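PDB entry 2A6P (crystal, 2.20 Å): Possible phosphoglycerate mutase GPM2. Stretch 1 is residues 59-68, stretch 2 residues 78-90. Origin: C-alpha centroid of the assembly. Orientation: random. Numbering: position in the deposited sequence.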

# COMPACT_ATOMS: atom_id res chain seq x y z
N ASP A 59 -7.75 -21.90 3.00
CA ASP A 59 -9.17 -22.21 2.85
C ASP A 59 -10.00 -20.92 2.86
O ASP A 59 -10.87 -20.73 3.71
CB ASP A 59 -9.60 -23.14 3.99
CG ASP A 59 -11.05 -23.60 3.86
OD1 ASP A 59 -11.49 -23.89 2.73
OD2 ASP A 59 -11.73 -23.66 4.91
N PRO A 60 -9.75 -20.02 1.90
CA PRO A 60 -10.39 -18.72 1.69
C PRO A 60 -11.91 -18.68 1.52
O PRO A 60 -12.48 -19.48 0.77
CB PRO A 60 -9.71 -18.19 0.42
CG PRO A 60 -8.47 -18.98 0.31
CD PRO A 60 -8.86 -20.33 0.76
N ILE A 61 -12.56 -17.75 2.22
CA ILE A 61 -13.99 -17.58 2.05
C ILE A 61 -14.07 -16.35 1.13
O ILE A 61 -13.54 -15.29 1.45
CB ILE A 61 -14.74 -17.30 3.38
CG1 ILE A 61 -16.22 -17.04 3.08
CG2 ILE A 61 -14.10 -16.15 4.11
CD1 ILE A 61 -17.08 -16.77 4.31
N VAL A 62 -14.70 -16.53 -0.03
CA VAL A 62 -14.82 -15.46 -1.02
C VAL A 62 -16.19 -14.77 -1.04
O VAL A 62 -17.22 -15.41 -1.28
CB VAL A 62 -14.53 -16.00 -2.44
CG1 VAL A 62 -14.60 -14.87 -3.45
CG2 VAL A 62 -13.14 -16.67 -2.47
N ILE A 63 -16.17 -13.47 -0.77
CA ILE A 63 -17.37 -12.64 -0.75
C ILE A 63 -17.27 -11.74 -1.98
O ILE A 63 -16.22 -11.12 -2.22
CB ILE A 63 -17.43 -11.78 0.53
CG1 ILE A 63 -17.52 -12.69 1.77
CG2 ILE A 63 -18.68 -10.91 0.52
CD1 ILE A 63 -16.28 -13.49 2.04
N CYS A 64 -18.34 -11.65 -2.76
CA CYS A 64 -18.33 -10.88 -4.00
C CYS A 64 -19.45 -9.85 -4.17
O CYS A 64 -20.56 -10.05 -3.68
CB CYS A 64 -18.36 -11.87 -5.19
SG CYS A 64 -18.09 -11.20 -6.87
N SER A 65 -19.15 -8.75 -4.86
CA SER A 65 -20.15 -7.71 -5.12
C SER A 65 -21.14 -8.27 -6.16
O SER A 65 -20.76 -9.05 -7.06
CB SER A 65 -19.48 -6.46 -5.66
OG SER A 65 -20.44 -5.59 -6.22
N PRO A 66 -22.42 -7.88 -6.07
CA PRO A 66 -23.47 -8.34 -6.98
C PRO A 66 -23.35 -7.95 -8.45
O PRO A 66 -23.98 -8.57 -9.30
CB PRO A 66 -24.75 -7.78 -6.36
CG PRO A 66 -24.39 -7.63 -4.90
CD PRO A 66 -23.00 -7.08 -4.98
N ARG A 67 -22.58 -6.91 -8.75
CA ARG A 67 -22.42 -6.46 -10.14
C ARG A 67 -21.89 -7.59 -10.99
O ARG A 67 -21.15 -8.44 -10.51
CB ARG A 67 -21.48 -5.26 -10.21
CG ARG A 67 -21.94 -4.02 -9.43
CD ARG A 67 -23.22 -3.40 -10.00
NE ARG A 67 -24.42 -4.13 -9.61
CZ ARG A 67 -24.91 -4.15 -8.37
NH1 ARG A 67 -24.33 -3.47 -7.39
NH2 ARG A 67 -26.00 -4.86 -8.11
N ARG A 68 -22.27 -7.59 -12.27
CA ARG A 68 -21.82 -8.63 -13.17
C ARG A 68 -20.31 -8.56 -13.44
O ARG A 68 -19.65 -9.59 -13.58
CB ARG A 68 -22.58 -8.57 -14.50
CG ARG A 68 -22.32 -9.80 -15.37
CD ARG A 68 -22.73 -11.08 -14.63
NE ARG A 68 -21.77 -12.17 -14.80
CZ ARG A 68 -21.88 -13.37 -14.23
NH1 ARG A 68 -22.92 -13.65 -13.45
NH2 ARG A 68 -20.95 -14.30 -14.45
N GLY A 78 -11.00 -17.88 -11.57
CA GLY A 78 -11.03 -19.27 -11.14
C GLY A 78 -11.42 -19.44 -9.69
O GLY A 78 -11.04 -20.41 -9.04
N LEU A 79 -12.19 -18.49 -9.16
CA LEU A 79 -12.61 -18.57 -7.78
C LEU A 79 -14.03 -19.10 -7.65
O LEU A 79 -14.83 -18.99 -8.58
CB LEU A 79 -12.55 -17.18 -7.14
CG LEU A 79 -11.24 -16.38 -7.17
CD1 LEU A 79 -11.50 -14.96 -6.66
CD2 LEU A 79 -10.19 -17.07 -6.34
N THR A 80 -14.34 -19.68 -6.50
CA THR A 80 -15.68 -20.16 -6.25
C THR A 80 -16.17 -19.22 -5.16
O THR A 80 -15.57 -19.11 -4.08
CB THR A 80 -15.69 -21.64 -5.78
OG1 THR A 80 -15.04 -21.75 -4.51
CG2 THR A 80 -14.95 -22.50 -6.79
N VAL A 81 -17.24 -18.49 -5.47
CA VAL A 81 -17.83 -17.51 -4.55
C VAL A 81 -18.70 -18.15 -3.47
O VAL A 81 -19.57 -18.97 -3.76
CB VAL A 81 -18.66 -16.46 -5.33
CG1 VAL A 81 -19.30 -15.47 -4.36
CG2 VAL A 81 -17.77 -15.74 -6.34
N ASN A 82 -18.46 -17.76 -2.22
CA ASN A 82 -19.20 -18.28 -1.08
C ASN A 82 -20.39 -17.40 -0.71
O ASN A 82 -21.42 -17.91 -0.28
CB ASN A 82 -18.27 -18.41 0.14
CG ASN A 82 -17.14 -19.39 -0.09
OD1 ASN A 82 -17.38 -20.59 -0.23
ND2 ASN A 82 -15.92 -18.89 -0.15
N GLU A 83 -20.24 -16.09 -0.86
CA GLU A 83 -21.31 -15.15 -0.53
C GLU A 83 -21.35 -13.99 -1.53
O GLU A 83 -20.31 -13.40 -1.84
CB GLU A 83 -21.11 -14.56 0.86
CG GLU A 83 -20.67 -15.52 1.97
CD GLU A 83 -21.83 -16.15 2.73
OE1 GLU A 83 -22.88 -15.49 2.86
OE2 GLU A 83 -21.69 -17.30 3.21
N VAL A 84 -22.54 -13.68 -2.04
CA VAL A 84 -22.73 -12.56 -2.95
C VAL A 84 -23.57 -11.57 -2.15
O VAL A 84 -24.65 -11.92 -1.68
CB VAL A 84 -23.48 -12.96 -4.23
CG1 VAL A 84 -23.72 -11.72 -5.11
CG2 VAL A 84 -22.68 -13.98 -5.00
N THR A 85 -23.07 -10.35 -1.97
CA THR A 85 -23.79 -9.36 -1.18
C THR A 85 -23.53 -7.92 -1.61
O THR A 85 -22.40 -7.54 -1.96
CB THR A 85 -23.43 -9.53 0.32
OG1 THR A 85 -23.91 -8.41 1.08
CG2 THR A 85 -21.92 -9.65 0.50
N GLY A 86 -24.59 -7.11 -1.58
CA GLY A 86 -24.46 -5.71 -1.94
C GLY A 86 -23.58 -4.99 -0.95
O GLY A 86 -23.24 -3.82 -1.14
N LEU A 87 -23.21 -5.67 0.13
CA LEU A 87 -22.34 -5.05 1.13
C LEU A 87 -21.03 -4.59 0.47
O LEU A 87 -20.41 -3.61 0.91
CB LEU A 87 -22.02 -6.05 2.25
CG LEU A 87 -21.13 -5.49 3.36
CD1 LEU A 87 -21.89 -4.38 4.06
CD2 LEU A 87 -20.72 -6.59 4.34
N LEU A 88 -20.61 -5.30 -0.57
CA LEU A 88 -19.37 -4.97 -1.26
C LEU A 88 -19.60 -4.13 -2.52
O LEU A 88 -18.67 -3.93 -3.31
CB LEU A 88 -18.61 -6.25 -1.63
CG LEU A 88 -18.23 -7.26 -0.54
CD1 LEU A 88 -17.26 -8.29 -1.12
CD2 LEU A 88 -17.58 -6.55 0.63
N ALA A 89 -20.82 -3.65 -2.71
CA ALA A 89 -21.15 -2.86 -3.89
C ALA A 89 -20.36 -1.55 -3.93
O ALA A 89 -19.92 -1.04 -2.90
CB ALA A 89 -22.66 -2.57 -3.92
N GLU A 90 -20.15 -1.01 -5.13
CA GLU A 90 -19.40 0.24 -5.22
C GLU A 90 -20.19 1.37 -4.58
O GLU A 90 -21.37 1.22 -4.28
CB GLU A 90 -19.12 0.60 -6.69
CG GLU A 90 -18.35 1.90 -6.88
CD GLU A 90 -17.04 1.94 -6.10
OE1 GLU A 90 -17.07 1.96 -4.85
OE2 GLU A 90 -15.97 1.93 -6.75
O HOH W 1 -14.33 -20.19 -1.56
O HOH W 2 -21.94 -1.40 -7.15

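Residues 61-64 form a strand that pairs in parallel with the short strand at Glu83 and Val84, Ile63 lying level with Glu83 (CA to CA 4.7 Å) and Cys64 with Val84 (CA to CA 4.8 Å). Four backbone hydrogen bonds join the stretches. The carbonyl Val62 O accepts two of them, from Asn82 N at 2.8 Å and from Glu83 N at 3.1 Å, so one acceptor serves two successive amides where the second chain comes alongside. Cys64 then uses both of its backbone polar groups: Cys64 N donates to Glu83 O at 2.8 Å, and Cys64 O accepts from Thr85 N at 3.1 Å. Cys64 thus bonds to the residues on either side of its partner Val84, the usual pattern of a parallel pair. The same two carbonyls also receive CA-H...O contacts, Ile63 CA to Glu83 O at 3.2 Å and Val84 CA to Cys64 O at 3.4 Å.

Side chains alternate between the faces of the sheet. On the face of Ile63 and Glu83, Ile63 CG2 packs 3.4 Å from Leu88 CD1 and 3.5 Å from Thr85 CG2, whereas the end of Glu83 leads away, leaving its carboxylate out of this apolar cluster. On the face of Cys64 and Val84, Cys64 CB lies 3.8 Å from Val81 CG1. Val62 CG1 reaches Val81 CG2 at 4.4 Å and Leu79 CD1 at 4.5 Å, a looser apolar contact. Beyond the strand, Pro66 CG sits 4.1 Å from Val84 CG1; proline has no amide hydrogen to donate, and its ring instead lies against the second backbone, with Pro66 CD 3.1 Å from Thr85 O.

That carbonyl is satisfied within its own stretch: Leu88 N donates to Thr85 O at 3.2 Å, and Ala89 N to Gly86 O at 2.9 Å, as the chain turns through the 3-10 segment 86-88. The turn brings Leu88 back over the first stretch, with Leu88 CB 4.1 Å from Ser65 CB.

Water closes both ends of the contact. Water 1 donates to Pro60 O at 3.1 Å and to Thr80 O at 3.0 Å, linking two carbonyls that could not bond to each other directly. Water 2 accepts from Arg67 NH1 at 3.2 Å and from Glu90 N at 2.7 Å, joining a guanidinium to a backbone amide, two donors that likewise need an intermediary. Arg67 NH1 also lies 4.0 Å from Ala89 CB, which meets the guanidinium at its edge, while Arg67 NE is hydrogen-bonded elsewhere in the structure.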